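Long-range contacts in putative cell surface hydrolase (Lactobacillus plantarum, PDB 3LP5), which is a putative cell-surface hydrolase of the alpha/beta-hydrolase clan, with a substrate that has not been established: residues A5-V10 with D58-I63; H99-G104 with I128-T133; Y169-T174 with T208-A213. One frame throughout, in Å; residues are numbered along the deposited sequence.

All three contacts reach one alpha/beta-hydrolase sheet and follow one another across it. Contact 1 joins strands 7-10 and 62-67, and contact 2 joins strands 99-105 and 127-134; strands 7-10 and 99-105 are neighbours, with Ile8 N 2.7 Å from Tyr101 O. On its other side contact 2 meets the first segment of contact 3, where Leu131 O lies 2.8 Å from Tyr169 N; contact 3 ties a loop to the end of strand 167-172. Contacts 1 and 3 do not touch, their centres being about 23 Å apart. A bound sodium ion lies about 6 Å from the side chain of Phe62 in contact 1. Contact 2 ends at Gly104, probably the first residue of a nucleophile elbow.

Contact 1: A5-V10 with D58-I63; sequences APVIMV and DNEPFI
Val7 and Phe62 meet through their first torsions: Val7 CG1 is anti to the backbone N (chi1 -177°), which sets CG2 beside that nitrogen, while Phe62 CG stands beside its own N (chi1 -69°). Both side chains project from the same face of a parallel strand pair in the central sheet of an alpha/beta-hydrolase fold and run alongside each other. Phe62 CD1 is 3.9 Å from Val7 CB, and Val7 CG2 reaches back to Glu60 CG. Met9 adds a Met-aromatic contact, its SD 5.0 Å from the centre of the Phe62 ring in an oblique approach; the position of its terminal methyl is doubtful. His35 stacks on the same ring. An alanine in place of Phe62 would probably leave Val7 CB and Met9 SD without their aromatic neighbour and open a gap beside His35.

The other face carries Ile8 and Ile63, and there Ile63 CD1 packs on Pro6 CB at 3.6 Å. Val7 is held by both backbone groups: its N donates to Pro61 O (2.8 Å) and its O accepts from Ile63 N (2.9 Å). Met9 N then continues to Ile63 O. Where the segments begin, Ala5 N bonds Asn59 O, next to an Asx turn in which Glu60 N approaches Asp58 OD1 from above the carboxylate plane at 2.9 Å.

Contact 2: H99-G104 with I128-T133; sequences HFYALG and IDRLMT
Tyr101 and Arg130 extend next to each other in a common direction, with the phenol ring and the guanidinium only 17° from parallel. Tyr101 CE1 sits over one face of the guanidinium, toward its rim, 3.5 Å from Arg130 CZ. The arginine chain bends at chi3 (-69°), which places NE where it donates to Leu231 O of helix 217-231. Arg130 CB lies in the plane of the Tyr101 ring, at its edge. Asp129 comes in from another direction: its carboxylate stands steeply to the phenol plane, at 76°, and its CB is 3.7 Å from Tyr101 CE1.

On the other face of the sheet Phe100 holds its CG between the backbone N and the carbonyl carbon, and Ile128 lies over one face of its ring in a CH-pi contact, with Ile128 CB 4.0 Å from the ring centre. Ile128 CD1 goes on to Ala102 CB (3.8 Å), which Leu131 CD1 also touches. Helix 107-118, which connects the two strands in a beta-alpha-beta unit, packs on this face through Trp112 and Leu116.

Within the two segments, Asp129 N donates to Phe100 O, following a bond of Phe100 with His127. The register then gains a residue at Asp129, in the manner of a beta bulge, and the buried Arg130 N has no partner in the model. Ala102 is gripped twice, its N by Arg130 O and its O by Met132 N. Leu103 CD1 lies against Met132 CG (3.8 Å) on the face of Tyr101. Gly104, probably the first glycine of a Gly-x-Ser-x-Gly nucleophile elbow, donates its N to Met132 O at 2.9 Å.

Contact 3: Y169-T174 with T208-A213; sequences YSIAGT and TGANTA
Gly173, just past the end of strand 167-172, donates its N to Asn211 OD1 of loop 208-213 in a hydrogen bond of 2.9 Å, with the N-H pointing well at the oxygen (161°). The donor stands above the plane of the side-chain amide, 59° out of it. Asn211 CG is anti to its carbonyl carbon and beside its backbone N (chi1 -71°). The amide faces the backbone of Gly173 with both its polar atoms, for besides the bonded OD1 its ND2 lies 3.5 Å from Gly173 O.

The apolar part is small. Ile171 CG2 meets Ala210 CB at 3.9 Å, and Ala210 CB is also 3.9 Å from Gly173 N, covering the backbone beside the hydrogen bond. Met132 and Val207 also pack on Ile171. Gly173 itself lies tight against the turn: a beta carbon there would run into Ala210 N, at about 3.0 Å, so the close approach depends on its having no side chain.

Bonds within the loop hold the turn in shape. Residues Gly209 to Thr212 form a type I beta turn, closed by Thr212 N on Gly209 O at 3.1 Å. Thr212 OG1 donates to the same oxygen in its carbonyl plane, at 2.6 Å. Gly209 adopts a positive phi, in which a side chain would press on the preceding carbonyl oxygen. Glu175, next after the strand segment, ties the turn down further, its two carboxylate oxygens accepting from Gly209 N and Asn211 N.

The arrangement fastens the loop between strand 201-206 and helix 217-231 to the C-terminal end of strand 167-172, on the C-terminal side of the parallel strands, where alpha/beta hydrolases commonly carry their catalytic acid and histidine loops.

Contact 1: A5-V10 with D58-I63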
loop_
_atom_site.group_PDB
_atom_site.type_symbol
_atom_site.label_atom_id
_atom_site.label_comp_id
_atom_site.label_asym_id
_atom_site.label_seq_id
_atom_site.Cartn_x
_atom_site.Cartn_y
_atom_site.Cartn_z
ATOM N N ALA A 5 -4.110 4.011 -16.063
ATOM C CA ALA A 5 -3.201 3.875 -14.922
ATOM C C ALA A 5 -3.950 3.332 -13.710
ATOM O O ALA A 5 -4.646 4.057 -13.029
ATOM C CB ALA A 5 -2.480 5.204 -14.588
ATOM N N PRO A 6 -3.795 2.042 -13.428
ATOM C CA PRO A 6 -4.621 1.390 -12.426
ATOM C C PRO A 6 -4.122 1.782 -11.029
ATOM O O PRO A 6 -3.006 2.254 -10.914
ATOM C CB PRO A 6 -4.419 -0.076 -12.714
ATOM C CG PRO A 6 -3.015 -0.158 -13.322
ATOM C CD PRO A 6 -2.807 1.143 -14.047
ATOM N N VAL A 7 -4.992 1.727 -10.022
ATOM C CA VAL A 7 -4.542 1.857 -8.653
ATOM C C VAL A 7 -4.486 0.400 -8.094
ATOM O O VAL A 7 -5.547 -0.244 -7.903
ATOM C CB VAL A 7 -5.521 2.652 -7.827
ATOM C CG1 VAL A 7 -4.982 2.850 -6.393
ATOM C CG2 VAL A 7 -5.805 3.962 -8.483
ATOM N N ILE A 8 -3.287 -0.128 -7.863
ATOM C CA ILE A 8 -3.122 -1.528 -7.401
ATOM C C ILE A 8 -3.015 -1.627 -5.869
ATOM O O ILE A 8 -2.190 -0.969 -5.292
ATOM C CB ILE A 8 -1.920 -2.202 -8.111
ATOM C CG1 ILE A 8 -2.086 -2.013 -9.637
ATOM C CG2 ILE A 8 -1.854 -3.701 -7.742
ATOM C CD1 ILE A 8 -0.854 -2.406 -10.565
ATOM N N MET A 9 -3.930 -2.368 -5.222
ATOM C CA MET A 9 -4.077 -2.333 -3.762
ATOM C C MET A 9 -3.793 -3.711 -3.197
ATOM O O MET A 9 -4.310 -4.730 -3.703
ATOM C CB MET A 9 -5.493 -1.896 -3.344
ATOM C CG MET A 9 -6.038 -0.547 -4.093
ATOM S SD MET A 9 -7.826 -0.232 -3.759
ATOM C CE MET A 9 -8.472 -1.032 -5.214
ATOM N N VAL A 10 -2.989 -3.756 -2.138
ATOM C CA VAL A 10 -2.527 -5.018 -1.549
ATOM C C VAL A 10 -2.769 -4.942 -0.071
ATOM O O VAL A 10 -2.260 -4.040 0.625
ATOM C CB VAL A 10 -0.988 -5.253 -1.748
ATOM C CG1 VAL A 10 -0.553 -6.575 -1.061
ATOM C CG2 VAL A 10 -0.647 -5.324 -3.258
ATOM N N ASP A 58 -12.310 2.450 -18.714
ATOM C CA ASP A 58 -11.930 2.980 -17.366
ATOM C C ASP A 58 -10.403 3.283 -17.381
ATOM O O ASP A 58 -9.592 2.374 -17.566
ATOM C CB ASP A 58 -12.341 1.956 -16.277
ATOM C CG ASP A 58 -12.077 2.437 -14.831
ATOM O OD1 ASP A 58 -11.518 3.538 -14.597
ATOM O OD2 ASP A 58 -12.425 1.676 -13.902
ATOM N N ASN A 59 -10.053 4.570 -17.209
ATOM C CA ASN A 59 -8.686 5.071 -17.193
ATOM C C ASN A 59 -8.004 4.809 -15.810
ATOM O O ASN A 59 -6.799 4.895 -15.695
ATOM C CB ASN A 59 -8.684 6.597 -17.394
ATOM C CG ASN A 59 -9.220 7.043 -18.766
ATOM O OD1 ASN A 59 -9.238 6.271 -19.770
ATOM N ND2 ASN A 59 -9.636 8.339 -18.829
ATOM N N GLU A 60 -8.794 4.523 -14.782
ATOM C CA GLU A 60 -8.261 4.375 -13.411
ATOM C C GLU A 60 -8.925 3.236 -12.639
ATOM O O GLU A 60 -9.643 3.462 -11.639
ATOM C CB GLU A 60 -8.399 5.698 -12.683
ATOM C CG GLU A 60 -7.540 5.796 -11.489
ATOM C CD GLU A 60 -7.484 7.235 -11.046
ATOM O OE1 GLU A 60 -6.497 7.921 -11.380
ATOM O OE2 GLU A 60 -8.484 7.693 -10.434
ATOM N N PRO A 61 -8.717 1.982 -13.120
ATOM C CA PRO A 61 -9.355 0.889 -12.419
ATOM C C PRO A 61 -8.624 0.576 -11.102
ATOM O O PRO A 61 -7.413 0.824 -10.985
ATOM C CB PRO A 61 -9.221 -0.288 -13.402
ATOM C CG PRO A 61 -7.999 0.083 -14.245
ATOM C CD PRO A 61 -8.071 1.554 -14.377
ATOM N N PHE A 62 -9.396 0.067 -10.136
ATOM C CA PHE A 62 -8.858 -0.406 -8.878
ATOM C C PHE A 62 -8.584 -1.876 -9.084
ATOM O O PHE A 62 -9.487 -2.641 -9.471
ATOM C CB PHE A 62 -9.904 -0.271 -7.756
ATOM C CG PHE A 62 -10.230 1.169 -7.342
ATOM C CD1 PHE A 62 -9.423 2.249 -7.728
ATOM C CD2 PHE A 62 -11.331 1.422 -6.514
ATOM C CE1 PHE A 62 -9.698 3.565 -7.318
ATOM C CE2 PHE A 62 -11.644 2.750 -6.119
ATOM C CZ PHE A 62 -10.828 3.810 -6.521
ATOM N N ILE A 63 -7.369 -2.300 -8.831
ATOM C CA ILE A 63 -7.073 -3.719 -8.896
ATOM C C ILE A 63 -6.599 -4.203 -7.495
ATOM O O ILE A 63 -5.592 -3.694 -6.986
ATOM C CB ILE A 63 -6.040 -3.959 -9.982
ATOM C CG1 ILE A 63 -6.539 -3.385 -11.331
ATOM C CG2 ILE A 63 -5.765 -5.457 -10.111
ATOM C CD1 ILE A 63 -5.422 -3.518 -12.474
#

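Contact 2: H99-G104 with I128-T133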
loop_
_atom_site.group_PDB
_atom_site.type_symbol
_atom_site.label_atom_id
_atom_site.label_comp_id
_atom_site.label_asym_id
_atom_site.label_seq_id
_atom_site.Cartn_x
_atom_site.Cartn_y
_atom_site.Cartn_z
ATOM N N HIS A 99 2.104 3.112 -16.369
ATOM C CA HIS A 99 2.170 3.941 -15.161
ATOM C C HIS A 99 1.130 3.325 -14.206
ATOM O O HIS A 99 0.090 2.829 -14.695
ATOM C CB HIS A 99 1.800 5.431 -15.464
ATOM C CG HIS A 99 2.939 6.244 -16.013
ATOM N ND1 HIS A 99 3.149 6.423 -17.373
ATOM C CD2 HIS A 99 3.932 6.933 -15.389
ATOM C CE1 HIS A 99 4.223 7.180 -17.558
ATOM N NE2 HIS A 99 4.712 7.508 -16.370
ATOM N N PHE A 100 1.406 3.300 -12.890
ATOM C CA PHE A 100 0.393 2.853 -11.924
ATOM C C PHE A 100 0.618 3.511 -10.551
ATOM O O PHE A 100 1.649 4.164 -10.307
ATOM C CB PHE A 100 0.372 1.295 -11.789
ATOM C CG PHE A 100 1.605 0.728 -11.145
ATOM C CD1 PHE A 100 1.589 0.315 -9.852
ATOM C CD2 PHE A 100 2.805 0.624 -11.873
ATOM C CE1 PHE A 100 2.728 -0.229 -9.230
ATOM C CE2 PHE A 100 3.994 0.102 -11.258
ATOM C CZ PHE A 100 3.958 -0.332 -9.947
ATOM N N TYR A 101 -0.396 3.429 -9.697
ATOM C CA TYR A 101 -0.282 3.815 -8.308
ATOM C C TYR A 101 -0.487 2.584 -7.408
ATOM O O TYR A 101 -1.215 1.620 -7.735
ATOM C CB TYR A 101 -1.316 4.879 -7.952
ATOM C CG TYR A 101 -1.494 5.904 -9.041
ATOM C CD1 TYR A 101 -0.669 6.998 -9.091
ATOM C CD2 TYR A 101 -2.407 5.707 -10.083
ATOM C CE1 TYR A 101 -0.787 7.933 -10.060
ATOM C CE2 TYR A 101 -2.534 6.652 -11.104
ATOM C CZ TYR A 101 -1.712 7.773 -11.075
ATOM O OH TYR A 101 -1.783 8.768 -12.037
ATOM N N ALA A 102 0.117 2.648 -6.243
ATOM C CA ALA A 102 0.070 1.498 -5.352
ATOM C C ALA A 102 -0.432 1.899 -3.982
ATOM O O ALA A 102 -0.034 2.946 -3.458
ATOM C CB ALA A 102 1.468 0.883 -5.268
ATOM N N LEU A 103 -1.336 1.067 -3.411
ATOM C CA LEU A 103 -1.766 1.207 -2.048
ATOM C C LEU A 103 -1.420 -0.095 -1.330
ATOM O O LEU A 103 -1.812 -1.179 -1.788
ATOM C CB LEU A 103 -3.276 1.442 -1.942
ATOM C CG LEU A 103 -3.848 1.566 -0.527
ATOM C CD1 LEU A 103 -3.470 2.831 0.180
ATOM C CD2 LEU A 103 -5.388 1.490 -0.462
ATOM N N GLY A 104 -0.735 0.004 -0.194
ATOM C CA GLY A 104 -0.408 -1.168 0.648
ATOM C C GLY A 104 -0.965 -0.988 2.047
ATOM O O GLY A 104 -0.603 -0.039 2.781
ATOM N N ILE A 128 5.994 3.187 -11.461
ATOM C CA ILE A 128 5.089 3.561 -10.380
ATOM C C ILE A 128 5.211 5.065 -10.196
ATOM O O ILE A 128 6.289 5.590 -10.292
ATOM C CB ILE A 128 5.387 2.789 -9.101
ATOM C CG1 ILE A 128 4.344 3.095 -8.008
ATOM C CG2 ILE A 128 6.847 3.007 -8.643
ATOM C CD1 ILE A 128 4.608 2.376 -6.807
ATOM N N ASP A 129 4.098 5.747 -9.994
ATOM C CA ASP A 129 4.105 7.204 -9.803
ATOM C C ASP A 129 4.013 7.551 -8.319
ATOM O O ASP A 129 4.722 8.462 -7.810
ATOM C CB ASP A 129 2.895 7.862 -10.508
ATOM C CG ASP A 129 3.009 7.868 -12.039
ATOM O OD1 ASP A 129 4.080 7.482 -12.585
ATOM O OD2 ASP A 129 2.024 8.276 -12.722
ATOM N N ARG A 130 3.107 6.860 -7.631
ATOM C CA ARG A 130 2.822 7.130 -6.218
ATOM C C ARG A 130 2.561 5.827 -5.445
ATOM O O ARG A 130 1.960 4.913 -5.993
ATOM C CB ARG A 130 1.622 8.050 -6.084
ATOM C CG ARG A 130 1.912 9.434 -6.678
ATOM C CD ARG A 130 0.875 10.511 -6.246
ATOM N NE ARG A 130 -0.386 10.179 -6.896
ATOM C CZ ARG A 130 -0.817 10.755 -8.017
ATOM N NH1 ARG A 130 -0.077 11.677 -8.591
ATOM N NH2 ARG A 130 -1.976 10.391 -8.553
ATOM N N LEU A 131 3.101 5.757 -4.226
ATOM C CA LEU A 131 2.878 4.704 -3.209
ATOM C C LEU A 131 2.320 5.268 -1.895
ATOM O O LEU A 131 2.875 6.209 -1.313
ATOM C CB LEU A 131 4.199 3.956 -2.914
ATOM C CG LEU A 131 4.136 2.910 -1.771
ATOM C CD1 LEU A 131 3.142 1.736 -2.087
ATOM C CD2 LEU A 131 5.598 2.480 -1.497
ATOM N N MET A 132 1.203 4.752 -1.439
ATOM C CA MET A 132 0.746 5.044 -0.065
ATOM C C MET A 132 0.741 3.732 0.732
ATOM O O MET A 132 0.229 2.685 0.272
ATOM C CB MET A 132 -0.635 5.738 -0.057
ATOM C CG MET A 132 -1.398 5.851 1.320
ATOM S SD MET A 132 -2.961 6.836 1.197
ATOM C CE MET A 132 -2.245 8.448 1.085
ATOM N N THR A 133 1.290 3.799 1.936
ATOM C CA THR A 133 1.230 2.668 2.841
ATOM C C THR A 133 0.456 3.051 4.086
ATOM O O THR A 133 0.470 4.247 4.501
ATOM C CB THR A 133 2.636 2.092 3.184
ATOM O OG1 THR A 133 3.358 2.999 4.001
ATOM C CG2 THR A 133 3.462 1.819 1.871
#

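Contact 3: Y169-T174 with T208-A213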
loop_
_atom_site.group_PDB
_atom_site.type_symbol
_atom_site.label_atom_id
_atom_site.label_comp_id
_atom_site.label_asym_id
_atom_site.label_seq_id
_atom_site.Cartn_x
_atom_site.Cartn_y
_atom_site.Cartn_z
ATOM N N TYR A 169 3.699 8.229 0.403
ATOM C CA TYR A 169 2.941 8.615 1.647
ATOM C C TYR A 169 2.832 7.446 2.619
ATOM O O TYR A 169 2.428 6.324 2.226
ATOM C CB TYR A 169 1.542 9.098 1.293
ATOM C CG TYR A 169 1.555 10.225 0.296
ATOM C CD1 TYR A 169 1.569 11.567 0.746
ATOM C CD2 TYR A 169 1.540 9.971 -1.074
ATOM C CE1 TYR A 169 1.598 12.636 -0.146
ATOM C CE2 TYR A 169 1.552 11.051 -1.999
ATOM C CZ TYR A 169 1.579 12.360 -1.509
ATOM O OH TYR A 169 1.630 13.406 -2.359
ATOM N N SER A 170 3.261 7.667 3.856
ATOM C CA SER A 170 3.176 6.649 4.873
ATOM C C SER A 170 2.249 7.160 6.007
ATOM O O SER A 170 2.599 8.104 6.705
ATOM C CB SER A 170 4.565 6.314 5.415
ATOM O OG SER A 170 4.476 5.362 6.513
ATOM N N ILE A 171 1.066 6.552 6.134
ATOM C CA ILE A 171 0.119 6.844 7.238
ATOM C C ILE A 171 0.471 5.955 8.413
ATOM O O ILE A 171 0.684 4.749 8.230
ATOM C CB ILE A 171 -1.312 6.559 6.807
ATOM C CG1 ILE A 171 -1.726 7.555 5.674
ATOM C CG2 ILE A 171 -2.311 6.528 8.020
ATOM C CD1 ILE A 171 -2.973 7.111 4.867
ATOM N N ALA A 172 0.558 6.561 9.607
ATOM C CA ALA A 172 0.730 5.848 10.872
ATOM C C ALA A 172 -0.214 6.402 11.946
ATOM O O ALA A 172 -0.636 7.578 11.911
ATOM C CB ALA A 172 2.177 5.987 11.341
ATOM N N GLY A 173 -0.579 5.546 12.879
ATOM C CA GLY A 173 -1.213 6.024 14.108
ATOM C C GLY A 173 -0.177 6.287 15.184
ATOM O O GLY A 173 1.051 6.266 14.936
ATOM N N THR A 174 -0.632 6.538 16.396
ATOM C CA THR A 174 0.329 6.788 17.488
ATOM C C THR A 174 0.357 5.681 18.545
ATOM O O THR A 174 1.042 5.793 19.535
ATOM C CB THR A 174 0.191 8.193 18.101
ATOM O OG1 THR A 174 -1.190 8.446 18.421
ATOM C CG2 THR A 174 0.730 9.273 17.098
ATOM N N THR A 208 -5.053 8.855 13.902
ATOM C CA THR A 208 -5.024 8.206 15.197
ATOM C C THR A 208 -5.823 6.924 15.109
ATOM O O THR A 208 -6.863 6.918 14.487
ATOM C CB THR A 208 -5.495 9.127 16.337
ATOM O OG1 THR A 208 -6.909 9.314 16.224
ATOM C CG2 THR A 208 -4.790 10.481 16.262
ATOM N N GLY A 209 -5.293 5.821 15.644
ATOM C CA GLY A 209 -5.944 4.536 15.524
ATOM C C GLY A 209 -5.583 3.712 14.306
ATOM O O GLY A 209 -5.972 2.535 14.223
ATOM N N ALA A 210 -4.828 4.283 13.362
ATOM C CA ALA A 210 -4.526 3.581 12.094
ATOM C C ALA A 210 -3.678 2.338 12.312
ATOM O O ALA A 210 -3.694 1.442 11.471
ATOM C CB ALA A 210 -3.884 4.500 11.015
ATOM N N ASN A 211 -2.997 2.233 13.459
ATOM C CA ASN A 211 -2.131 1.065 13.720
ATOM C C ASN A 211 -2.914 -0.168 14.216
ATOM O O ASN A 211 -2.325 -1.240 14.344
ATOM C CB ASN A 211 -1.070 1.391 14.793
ATOM C CG ASN A 211 0.004 2.354 14.287
ATOM O OD1 ASN A 211 0.027 2.722 13.114
ATOM N ND2 ASN A 211 0.855 2.815 15.205
ATOM N N THR A 212 -4.201 0.019 14.587
ATOM C CA THR A 212 -4.983 -1.073 15.154
ATOM C C THR A 212 -5.550 -1.876 14.017
ATOM O O THR A 212 -5.846 -1.322 12.943
ATOM C CB THR A 212 -6.190 -0.557 16.004
ATOM O OG1 THR A 212 -6.983 0.332 15.187
ATOM C CG2 THR A 212 -5.697 0.205 17.188
ATOM N N ALA A 213 -5.708 -3.171 14.260
ATOM C CA ALA A 213 -6.322 -4.101 13.295
ATOM C C ALA A 213 -7.801 -3.790 13.089
ATOM O O ALA A 213 -8.278 -3.709 11.967
ATOM C CB ALA A 213 -6.170 -5.541 13.799
#